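Local structure of MgGH51 (Meripilus giganteus, 6ZPV) at residues 1-6 / 560-565; 23-28 / 488-493; 482-487 / 495-500; 550-555 / 610-615. The protein hydrolyses alpha-L-arabinofuranosidic linkages as a fungal family GH51 glycosidase, probably releasing terminal arabinofuranose units from arabinose-containing glycans. All coordinates share one frame; numbering follows the deposited sequence.

Contact 1 (1-6 / 560-565); sequences VTVTVN and QSLTFQ
V3 and F564 lie side by side and point the same way, V3 CB resting 3.7 Å from F564 CD1 in an approach oblique to the ring. With CG1 of V3 anti to the backbone N (chi1 -179°), this methyl comes 3.9 Å from F564 CE1, while the other branch, CG2, packs 4.1 Å from CD2 of L562. V1 in turn runs alongside L562. An alanine in place of V3 would keep the CB contact but lose both methyls, and would probably open a gap between F564, L562 and W537 of the facing sheet. On the opposite face the side chains cross instead, T2 CG2 passing 3.9 Å from Q565 CG. One water joins T2 OG1 to T563 OG1, and a second links T2 OG1 to NE2 of Q565, and the OE1 of that amide bonds to T609 OG1. A parallel ladder carries both faces: T563 N binds V1 O at 2.9 Å, V3 N binds T563 O at 2.8 Å, and Q565 N and V5 N continue it. The N-terminal strand thus completes the edge of a C-terminal-domain sheet through bonds that are mostly main-chain, with an apolar inner face and a hydrated outer one.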
# COMPACT_ATOMS: atom_id res chain seq x y z
N VAL A 1 -37.10 -1.95 13.98
CA VAL A 1 -37.47 -1.09 12.87
C VAL A 1 -37.84 -1.99 11.69
O VAL A 1 -37.13 -2.97 11.47
CB VAL A 1 -36.38 -0.05 12.50
CG1 VAL A 1 -35.07 -0.67 12.08
CG2 VAL A 1 -36.81 0.86 11.35
N THR A 2 -38.87 -1.63 10.94
CA THR A 2 -39.21 -2.34 9.69
C THR A 2 -38.44 -1.78 8.51
O THR A 2 -38.45 -0.55 8.33
CB THR A 2 -40.70 -2.25 9.43
OG1 THR A 2 -41.38 -2.92 10.48
CG2 THR A 2 -41.05 -2.86 8.08
N VAL A 3 -37.76 -2.61 7.79
CA VAL A 3 -37.03 -2.21 6.57
C VAL A 3 -37.69 -2.86 5.38
O VAL A 3 -37.60 -4.10 5.20
CB VAL A 3 -35.55 -2.60 6.64
CG1 VAL A 3 -34.84 -2.16 5.40
CG2 VAL A 3 -34.88 -1.98 7.85
N THR A 4 -38.39 -2.05 4.58
CA THR A 4 -39.06 -2.54 3.38
C THR A 4 -38.09 -2.40 2.22
O THR A 4 -37.56 -1.28 1.99
CB THR A 4 -40.35 -1.76 3.16
OG1 THR A 4 -41.23 -2.01 4.27
CG2 THR A 4 -41.05 -2.18 1.88
N VAL A 5 -37.92 -3.45 1.43
CA VAL A 5 -36.95 -3.50 0.32
C VAL A 5 -37.71 -3.35 -0.99
O VAL A 5 -38.63 -4.14 -1.25
CB VAL A 5 -36.14 -4.79 0.36
CG1 VAL A 5 -35.11 -4.74 -0.73
CG2 VAL A 5 -35.53 -4.98 1.75
N ASN A 6 -37.36 -2.37 -1.79
CA ASN A 6 -37.98 -2.22 -3.12
C ASN A 6 -37.44 -3.29 -4.05
O ASN A 6 -36.20 -3.50 -4.14
CB ASN A 6 -37.66 -0.81 -3.64
CG ASN A 6 -38.54 -0.31 -4.75
OD1 ASN A 6 -38.84 -1.03 -5.70
ND2 ASN A 6 -38.89 0.97 -4.61
N GLN A 560 -30.24 -3.57 18.36
CA GLN A 560 -31.44 -3.11 17.67
C GLN A 560 -31.96 -4.19 16.72
O GLN A 560 -31.12 -4.78 16.03
CB GLN A 560 -31.14 -1.83 16.89
CG GLN A 560 -30.57 -0.71 17.71
CD GLN A 560 -31.46 0.43 17.41
OE1 GLN A 560 -32.63 0.23 17.67
NE2 GLN A 560 -30.94 1.43 16.68
N SER A 561 -33.25 -4.38 16.61
CA SER A 561 -33.84 -5.41 15.75
C SER A 561 -34.36 -4.77 14.46
O SER A 561 -34.85 -3.62 14.49
CB SER A 561 -34.97 -6.23 16.46
OG SER A 561 -34.35 -7.01 17.49
N LEU A 562 -34.24 -5.50 13.37
CA LEU A 562 -34.73 -5.11 12.08
C LEU A 562 -35.64 -6.18 11.56
O LEU A 562 -35.26 -7.34 11.53
CB LEU A 562 -33.58 -4.89 11.09
CG LEU A 562 -32.49 -3.91 11.58
CD1 LEU A 562 -31.36 -4.64 12.24
CD2 LEU A 562 -31.93 -3.05 10.45
N THR A 563 -36.83 -5.79 11.11
CA THR A 563 -37.76 -6.68 10.45
C THR A 563 -37.67 -6.37 8.95
O THR A 563 -38.12 -5.30 8.53
CB THR A 563 -39.20 -6.44 10.94
OG1 THR A 563 -39.30 -6.45 12.38
CG2 THR A 563 -40.13 -7.45 10.29
N PHE A 564 -37.06 -7.28 8.20
CA PHE A 564 -36.93 -7.11 6.75
C PHE A 564 -38.18 -7.59 6.06
O PHE A 564 -38.62 -8.73 6.30
CB PHE A 564 -35.69 -7.84 6.25
CG PHE A 564 -34.43 -7.17 6.68
CD1 PHE A 564 -34.01 -5.96 6.07
CD2 PHE A 564 -33.69 -7.65 7.74
CE1 PHE A 564 -32.87 -5.34 6.53
CE2 PHE A 564 -32.55 -7.00 8.17
CZ PHE A 564 -32.14 -5.84 7.58
N GLN A 565 -38.71 -6.75 5.18
CA GLN A 565 -39.91 -7.04 4.38
C GLN A 565 -39.51 -7.04 2.92
O GLN A 565 -39.20 -5.99 2.35
CB GLN A 565 -41.03 -6.04 4.66
CG GLN A 565 -41.57 -6.10 6.04
CD GLN A 565 -42.39 -7.33 6.38
OE1 GLN A 565 -42.59 -8.17 5.52
NE2 GLN A 565 -42.97 -7.34 7.58
O HOH W 1 -43.00 -5.01 9.36
O HOH W 2 -40.98 -4.26 12.93
O HOH W 3 -40.60 -5.81 -0.38

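Contact 2 (23-28 / 488-493); sequences EDINHS and STQWTP
S488 meets H27 at the ring edge, its OG lying near the imidazole plane 3.1 Å from CD2; H27 ND1 on the far side of the ring is held by D30 O. The carbonyl of S488 receives a CA-H...O contact from N26, with CA and O 3.3 Å apart. T489 passes N26 OD1 with CA, at 3.6 Å, and with CG2; strand 483-485 engages its hydroxyl. At Q490 the two loops interlock: Q490 N donates to N26 OD1 at 2.8 Å, in the plane of that carbonyl, and Q490 OE1 accepts N26 N, also at 2.8 Å. A bend at chi2 (78°) folds CD of Q490 back, and its NE2 donates to S488 OG in the amide plane. The segment 23-28 follows strand 20-21, the first strand of the (beta/alpha)8 barrel, whereas 488-493 lies beyond the last, 474-479, and their meeting spans the seam where the barrel closes. W491 supplies the second donor to N26 OD1, its N lying 3.0 Å away on a lone pair of the oxygen. N26 ND2 is engaged by L483 O, which holds the amide against rotation. Beside it, I25 CD1 touches W491 CB at 3.9 Å, and the edge of the indole has P493 O in its plane.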
# COMPACT_ATOMS: atom_id res chain seq x y z
N GLU A 23 0.40 4.51 -0.38
CA GLU A 23 1.66 5.22 -0.53
C GLU A 23 2.64 4.46 0.37
O GLU A 23 2.19 3.74 1.27
CB GLU A 23 1.53 6.68 -0.08
CG GLU A 23 1.41 6.84 1.44
CD GLU A 23 1.16 8.29 1.85
OE1 GLU A 23 2.01 9.17 1.54
OE2 GLU A 23 0.10 8.51 2.48
N ASP A 24 3.94 4.72 0.23
CA ASP A 24 4.93 4.14 1.15
C ASP A 24 4.91 5.00 2.42
O ASP A 24 5.43 6.14 2.45
CB ASP A 24 6.32 4.10 0.50
CG ASP A 24 7.18 3.05 1.12
OD1 ASP A 24 7.02 2.75 2.34
OD2 ASP A 24 8.06 2.47 0.39
N ILE A 25 4.24 4.49 3.45
CA ILE A 25 4.11 5.12 4.77
C ILE A 25 4.17 3.94 5.76
O ILE A 25 3.71 2.84 5.45
CB ILE A 25 2.78 5.90 4.91
CG1 ILE A 25 2.66 6.65 6.25
CG2 ILE A 25 1.58 5.03 4.65
CD1 ILE A 25 1.42 7.52 6.35
N ASN A 26 4.73 4.15 6.94
CA ASN A 26 4.83 3.06 7.91
C ASN A 26 5.59 1.85 7.32
O ASN A 26 5.34 0.69 7.67
CB ASN A 26 3.48 2.57 8.42
CG ASN A 26 2.52 3.63 8.86
OD1 ASN A 26 2.89 4.56 9.58
ND2 ASN A 26 1.24 3.46 8.46
N HIS A 27 6.54 2.11 6.41
CA HIS A 27 7.26 1.02 5.73
C HIS A 27 6.27 0.02 5.10
O HIS A 27 6.49 -1.17 5.09
CB HIS A 27 8.26 0.36 6.67
CG HIS A 27 9.51 1.14 6.80
ND1 HIS A 27 10.48 1.16 5.83
CD2 HIS A 27 9.89 2.05 7.72
CE1 HIS A 27 11.43 1.99 6.18
NE2 HIS A 27 11.09 2.53 7.34
N SER A 28 5.27 0.58 4.46
CA SER A 28 4.29 -0.18 3.64
C SER A 28 4.86 -0.64 2.31
O SER A 28 4.32 -1.62 1.74
CB SER A 28 3.06 0.62 3.38
OG SER A 28 3.42 1.77 2.64
N SER A 488 7.87 0.32 12.78
CA SER A 488 8.22 1.65 12.24
C SER A 488 6.97 2.32 11.69
O SER A 488 6.64 2.22 10.52
CB SER A 488 9.29 1.54 11.19
OG SER A 488 9.63 2.86 10.71
N THR A 489 6.29 3.01 12.61
CA THR A 489 4.99 3.63 12.38
C THR A 489 5.05 5.16 12.45
O THR A 489 5.58 5.69 13.45
CB THR A 489 4.00 3.09 13.41
OG1 THR A 489 3.81 1.68 13.18
CG2 THR A 489 2.67 3.79 13.32
N GLN A 490 4.52 5.81 11.44
CA GLN A 490 4.35 7.27 11.39
C GLN A 490 2.89 7.73 11.49
O GLN A 490 2.67 8.89 11.74
CB GLN A 490 5.02 7.88 10.18
CG GLN A 490 6.52 7.56 10.07
CD GLN A 490 6.86 6.18 9.56
OE1 GLN A 490 6.29 5.80 8.54
NE2 GLN A 490 7.78 5.48 10.25
N TRP A 491 1.95 6.82 11.35
CA TRP A 491 0.51 7.17 11.38
C TRP A 491 -0.29 5.96 11.86
O TRP A 491 0.03 4.85 11.38
CB TRP A 491 0.03 7.57 10.00
CG TRP A 491 -1.40 8.01 9.88
CD1 TRP A 491 -2.51 7.25 9.90
CD2 TRP A 491 -1.87 9.37 9.79
NE1 TRP A 491 -3.63 7.99 9.73
CE2 TRP A 491 -3.27 9.31 9.67
CE3 TRP A 491 -1.26 10.62 9.89
CZ2 TRP A 491 -4.07 10.46 9.53
CZ3 TRP A 491 -2.02 11.78 9.75
CH2 TRP A 491 -3.41 11.67 9.60
N THR A 492 -1.27 6.15 12.72
CA THR A 492 -2.24 5.13 13.09
C THR A 492 -3.61 5.78 13.03
O THR A 492 -3.75 7.00 13.12
CB THR A 492 -1.99 4.58 14.49
OG1 THR A 492 -2.25 5.61 15.48
CG2 THR A 492 -0.57 4.07 14.67
N PRO A 493 -4.69 4.99 13.00
CA PRO A 493 -4.71 3.56 12.77
C PRO A 493 -4.55 3.21 11.27
O PRO A 493 -4.72 4.05 10.40
CB PRO A 493 -6.11 3.17 13.26
CG PRO A 493 -6.96 4.34 12.86
CD PRO A 493 -6.04 5.54 13.09

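Contact 3 (482-487 / 495-500); sequences LLQHVN and LVSYDA. With NAG (2-acetamido-2-deoxy-beta-D-glucopyranose), chain C.
Y498 lays its ring against the backbone of Q484 and H485 in a parallel strand pair, 483-485 beside 496-498, which belongs to a small three-stranded sheet following the last strand of the catalytic barrel. Its CG sits between the backbone N and the carbonyl carbon (chi1 48°), on the side of the neighbouring strand, and the ring continues over it. Q484 O lies 3.3 Å above the ring plane, offset toward the rim, and H485 CA makes a CH-pi contact 4.1 Å from the ring centre. The Y498 edge also approaches the face of the H485 imidazole in an offset edge-to-face pair, planes at 71°, while L483 CD2 touches Y498 CE2 at 3.7 Å. On the other face of the sheet Q484, extended beyond CG, accepts S497 OG on OE1 at 2.7 Å. Main-chain bonds set this register, among them V486 N to Y498 O, nearly straight at 170°; the bond from Q484 N to V496 O is weak.

Further out, Y498 OH is fixed by H27 O and Q484 NE2 by T489 OG1, so both ring and amide are pinned at their far ends. W102 meets the H485 ring edge-to-face, and helix 211-219 covers L483, V496 and Y498 through I213 and T216. H485 ND1 accepts N487 N at 3.0 Å in the imidazole plane, steadying the turn at the glycosylated asparagine. N487 opens an Asn-X-Thr sequon; a water bridges its OD1 to A500 N, and its ND2 is bonded covalently to C1 of the N-acetylglucosamine, 1.4 Å away.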
# COMPACT_ATOMS: atom_id res chain seq x y z
N LEU A 482 -3.36 2.01 4.29
CA LEU A 482 -3.57 0.58 4.07
C LEU A 482 -2.72 -0.27 5.00
O LEU A 482 -3.25 -1.28 5.50
CB LEU A 482 -3.25 0.31 2.62
CG LEU A 482 -3.50 -1.12 2.12
CD1 LEU A 482 -4.95 -1.53 2.27
CD2 LEU A 482 -3.04 -1.25 0.69
N LEU A 483 -1.44 0.08 5.15
CA LEU A 483 -0.46 -0.85 5.70
C LEU A 483 0.37 -0.20 6.80
O LEU A 483 0.69 1.01 6.74
CB LEU A 483 0.46 -1.37 4.59
CG LEU A 483 -0.16 -2.44 3.70
CD1 LEU A 483 0.63 -2.70 2.47
CD2 LEU A 483 -0.34 -3.73 4.46
N GLN A 484 0.83 -1.03 7.72
CA GLN A 484 1.66 -0.59 8.86
C GLN A 484 2.67 -1.65 9.29
O GLN A 484 2.26 -2.72 9.78
CB GLN A 484 0.78 -0.26 10.05
CG GLN A 484 1.53 0.06 11.33
CD GLN A 484 0.65 0.02 12.58
OE1 GLN A 484 -0.44 -0.51 12.58
NE2 GLN A 484 1.19 0.57 13.65
N HIS A 485 3.95 -1.30 9.25
CA HIS A 485 4.99 -2.10 9.93
C HIS A 485 4.94 -1.69 11.39
O HIS A 485 5.19 -0.53 11.74
CB HIS A 485 6.38 -1.81 9.34
CG HIS A 485 7.34 -2.86 9.71
ND1 HIS A 485 7.57 -3.25 11.04
CD2 HIS A 485 8.07 -3.68 8.91
CE1 HIS A 485 8.44 -4.23 10.97
NE2 HIS A 485 8.78 -4.53 9.70
N VAL A 486 4.60 -2.62 12.27
CA VAL A 486 4.44 -2.29 13.70
C VAL A 486 5.74 -1.86 14.35
O VAL A 486 5.69 -1.27 15.42
CB VAL A 486 3.77 -3.40 14.47
CG1 VAL A 486 2.39 -3.66 13.96
CG2 VAL A 486 4.64 -4.67 14.53
N ASN A 487 6.88 -2.08 13.72
CA ASN A 487 8.15 -1.61 14.28
C ASN A 487 8.59 -0.28 13.72
O ASN A 487 9.65 0.24 14.16
CB ASN A 487 9.26 -2.65 14.12
CG ASN A 487 8.92 -3.97 14.75
OD1 ASN A 487 8.73 -4.98 14.09
ND2 ASN A 487 8.81 -3.96 16.08
N LEU A 495 -5.05 -0.10 8.14
CA LEU A 495 -5.95 -1.22 7.84
C LEU A 495 -5.37 -2.61 8.13
O LEU A 495 -6.09 -3.47 8.65
CB LEU A 495 -6.44 -1.13 6.37
CG LEU A 495 -7.72 -1.90 6.11
CD1 LEU A 495 -8.91 -1.21 6.76
CD2 LEU A 495 -7.97 -2.03 4.62
N VAL A 496 -4.13 -2.81 7.74
CA VAL A 496 -3.43 -4.09 7.89
C VAL A 496 -2.07 -3.82 8.48
O VAL A 496 -1.34 -2.97 7.95
CB VAL A 496 -3.34 -4.79 6.52
CG1 VAL A 496 -2.51 -6.08 6.61
CG2 VAL A 496 -4.72 -5.08 5.95
N SER A 497 -1.71 -4.56 9.54
CA SER A 497 -0.42 -4.37 10.19
C SER A 497 0.41 -5.63 10.07
O SER A 497 -0.13 -6.70 9.77
CB SER A 497 -0.62 -3.96 11.66
OG SER A 497 -1.47 -2.82 11.75
N TYR A 498 1.71 -5.53 10.31
CA TYR A 498 2.58 -6.72 10.21
C TYR A 498 3.89 -6.41 10.89
O TYR A 498 4.28 -5.26 11.10
CB TYR A 498 2.83 -7.11 8.73
CG TYR A 498 3.24 -5.92 7.88
CD1 TYR A 498 4.56 -5.52 7.76
CD2 TYR A 498 2.27 -5.12 7.30
CE1 TYR A 498 4.90 -4.37 7.06
CE2 TYR A 498 2.61 -3.95 6.65
CZ TYR A 498 3.91 -3.57 6.52
OH TYR A 498 4.19 -2.39 5.88
N ASP A 499 4.60 -7.49 11.21
CA ASP A 499 6.04 -7.39 11.52
C ASP A 499 6.79 -8.21 10.44
O ASP A 499 6.23 -8.49 9.37
CB ASP A 499 6.33 -7.86 12.95
CG ASP A 499 6.13 -9.32 13.19
OD1 ASP A 499 5.75 -10.08 12.28
OD2 ASP A 499 6.38 -9.71 14.34
N ALA A 500 8.05 -8.54 10.70
CA ALA A 500 8.81 -9.28 9.67
C ALA A 500 8.23 -10.66 9.36
O ALA A 500 8.63 -11.22 8.37
CB ALA A 500 10.27 -9.37 10.10
C1 NAG C . 8.49 -5.14 16.80
C2 NAG C . 9.52 -5.40 17.92
C3 NAG C . 9.08 -6.51 18.87
C4 NAG C . 7.63 -6.29 19.33
C5 NAG C . 6.78 -6.13 18.13
C6 NAG C . 5.25 -5.99 18.41
C7 NAG C . 11.85 -4.80 17.47
C8 NAG C . 13.08 -5.31 16.80
N2 NAG C . 10.84 -5.66 17.32
O3 NAG C . 9.97 -6.54 19.99
O4 NAG C . 7.28 -7.48 20.09
O5 NAG C . 7.22 -4.98 17.40
O6 NAG C . 5.11 -4.86 19.24
O7 NAG C . 11.85 -3.77 18.11
O HOH W 4 9.59 -7.35 12.90

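Contact 4 (550-555 / 610-615); sequences IKIANA and FTYNAP
N554 ND2 is gripped by two carbonyls, A614 O across the contact at 3.1 Å and S558 O from the loop that follows the strand. The bond to A614 O is fairly straight (151° at the hydrogen) and lies in the amide plane of N554, but the donor stands well above the carbonyl plane of A614. CG of N554 is anti to the backbone N (chi1 -175°), which sets it 4.2 Å from A614 O, and OD1 takes the amide of G556, so both ends of the flat group are held and its rotation is fixed. An alanine here would keep the 4.1 Å contact between N554 CB and A614 CB but would probably leave A614 O and S558 O without this donor and G556 N without its acceptor.

Next to this polar end the interface is apolar. I552 sends CG2 toward A614 CB at 4.3 Å and CD1 to Y612 CD2 at 3.8 Å, its side chain crossing the tyrosine obliquely; the Y612 hydroxyl bonds to S620. At the other end I550 and F610 reach toward each other tip to tip, with I550 CD1 in the ring plane at the edge, 3.8 Å from CZ. F564 also meets the F610 ring and touches both isoleucines.

The strand segments approach no closer than 8.8 Å between axes and cross at -36°, too far apart for backbone pairing. They belong to different sheets, 547-554 to the seven-stranded one and 609-614 to the three-stranded one, and their side chains fill the space between in the face-to-face packing of a beta-sandwich, here the C-terminal domain.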
# COMPACT_ATOMS: atom_id res chain seq x y z
N ILE A 550 -27.52 -7.78 2.18
CA ILE A 550 -28.07 -6.83 3.15
C ILE A 550 -27.00 -6.53 4.16
O ILE A 550 -26.65 -7.38 4.99
CB ILE A 550 -29.34 -7.41 3.79
CG1 ILE A 550 -30.40 -7.80 2.78
CG2 ILE A 550 -29.86 -6.44 4.84
CD1 ILE A 550 -31.50 -8.68 3.34
N LYS A 551 -26.41 -5.33 4.07
CA LYS A 551 -25.29 -4.92 4.96
C LYS A 551 -25.82 -4.00 6.03
O LYS A 551 -26.52 -3.04 5.69
CB LYS A 551 -24.16 -4.30 4.09
CG LYS A 551 -23.57 -5.29 3.10
CD LYS A 551 -22.23 -4.98 2.56
CE LYS A 551 -22.22 -3.85 1.60
NZ LYS A 551 -21.87 -4.30 0.13
N ILE A 552 -25.49 -4.31 7.27
CA ILE A 552 -26.11 -3.64 8.44
C ILE A 552 -25.01 -3.21 9.40
O ILE A 552 -24.22 -4.07 9.88
CB ILE A 552 -27.06 -4.59 9.17
CG1 ILE A 552 -28.09 -5.21 8.22
CG2 ILE A 552 -27.72 -3.87 10.34
CD1 ILE A 552 -28.77 -6.45 8.76
N ALA A 553 -24.95 -1.93 9.71
CA ALA A 553 -24.01 -1.38 10.69
C ALA A 553 -24.80 -0.90 11.90
O ALA A 553 -25.61 0.01 11.77
CB ALA A 553 -23.19 -0.26 10.07
N ASN A 554 -24.50 -1.48 13.06
CA ASN A 554 -24.99 -0.96 14.34
C ASN A 554 -23.80 -0.32 15.02
O ASN A 554 -22.98 -1.02 15.59
CB ASN A 554 -25.68 -2.02 15.20
CG ASN A 554 -26.27 -1.44 16.45
OD1 ASN A 554 -26.03 -0.24 16.74
ND2 ASN A 554 -27.05 -2.22 17.18
N ALA A 555 -23.67 1.01 14.88
CA ALA A 555 -22.49 1.75 15.36
C ALA A 555 -22.67 2.27 16.75
O ALA A 555 -21.78 3.08 17.22
CB ALA A 555 -22.17 2.91 14.42
N PHE A 610 -38.31 -11.60 7.57
CA PHE A 610 -37.44 -12.20 8.58
C PHE A 610 -36.91 -11.11 9.48
O PHE A 610 -36.91 -9.92 9.05
CB PHE A 610 -36.38 -13.10 7.93
CG PHE A 610 -35.40 -12.36 7.05
CD1 PHE A 610 -35.69 -12.21 5.73
CD2 PHE A 610 -34.24 -11.82 7.54
CE1 PHE A 610 -34.82 -11.57 4.90
CE2 PHE A 610 -33.37 -11.18 6.69
CZ PHE A 610 -33.69 -11.02 5.37
N THR A 611 -36.42 -11.50 10.62
CA THR A 611 -35.98 -10.54 11.64
C THR A 611 -34.53 -10.80 12.01
O THR A 611 -34.15 -11.96 12.19
CB THR A 611 -36.92 -10.60 12.85
OG1 THR A 611 -38.25 -10.31 12.42
CG2 THR A 611 -36.48 -9.69 13.96
N TYR A 612 -33.76 -9.74 12.18
CA TYR A 612 -32.36 -9.85 12.63
C TYR A 612 -32.16 -8.94 13.84
O TYR A 612 -32.55 -7.75 13.77
CB TYR A 612 -31.39 -9.45 11.50
CG TYR A 612 -29.95 -9.53 11.94
CD1 TYR A 612 -29.38 -10.74 12.33
CD2 TYR A 612 -29.14 -8.41 11.96
CE1 TYR A 612 -28.07 -10.81 12.71
CE2 TYR A 612 -27.82 -8.46 12.33
CZ TYR A 612 -27.28 -9.68 12.73
OH TYR A 612 -25.97 -9.79 13.13
N ASN A 613 -31.53 -9.46 14.88
CA ASN A 613 -31.14 -8.67 16.04
C ASN A 613 -29.68 -8.26 15.87
O ASN A 613 -28.79 -9.10 15.98
CB ASN A 613 -31.34 -9.41 17.37
CG ASN A 613 -31.03 -8.53 18.59
OD1 ASN A 613 -30.77 -7.27 18.57
ND2 ASN A 613 -31.06 -9.15 19.76
N ALA A 614 -29.44 -7.00 15.55
CA ALA A 614 -28.09 -6.47 15.32
C ALA A 614 -27.45 -6.10 16.64
O ALA A 614 -27.91 -5.17 17.30
CB ALA A 614 -28.12 -5.26 14.42
N PRO A 615 -26.40 -6.82 17.08
CA PRO A 615 -25.78 -6.49 18.34
C PRO A 615 -25.24 -5.07 18.36
O PRO A 615 -24.88 -4.51 17.30
CB PRO A 615 -24.64 -7.53 18.54
CG PRO A 615 -25.07 -8.66 17.65
CD PRO A 615 -25.79 -8.01 16.48

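Contacts 1 and 4 lie in the C-terminal sandwich, their centres about 9 Å apart, and share the small sheet in which strands 560-565 and 609-614 are neighbours. Contact 1 pairs strands within that sheet and is partly exposed, with waters on one face; contact 4 is buried and joins it to the facing sheet, mainly through aliphatic and aromatic groups. Contacts 2 and 3, centres about 7 Å apart, lie about 9 and 10 Å from the chain's centre, measured between centres, and touch through H27 with Y498 and T489 with Q484. Contact 2 links loops by amide hydrogen bonds without strand pairing, whereas contact 3 is a buried parallel strand pair that reaches the surface at its glycan.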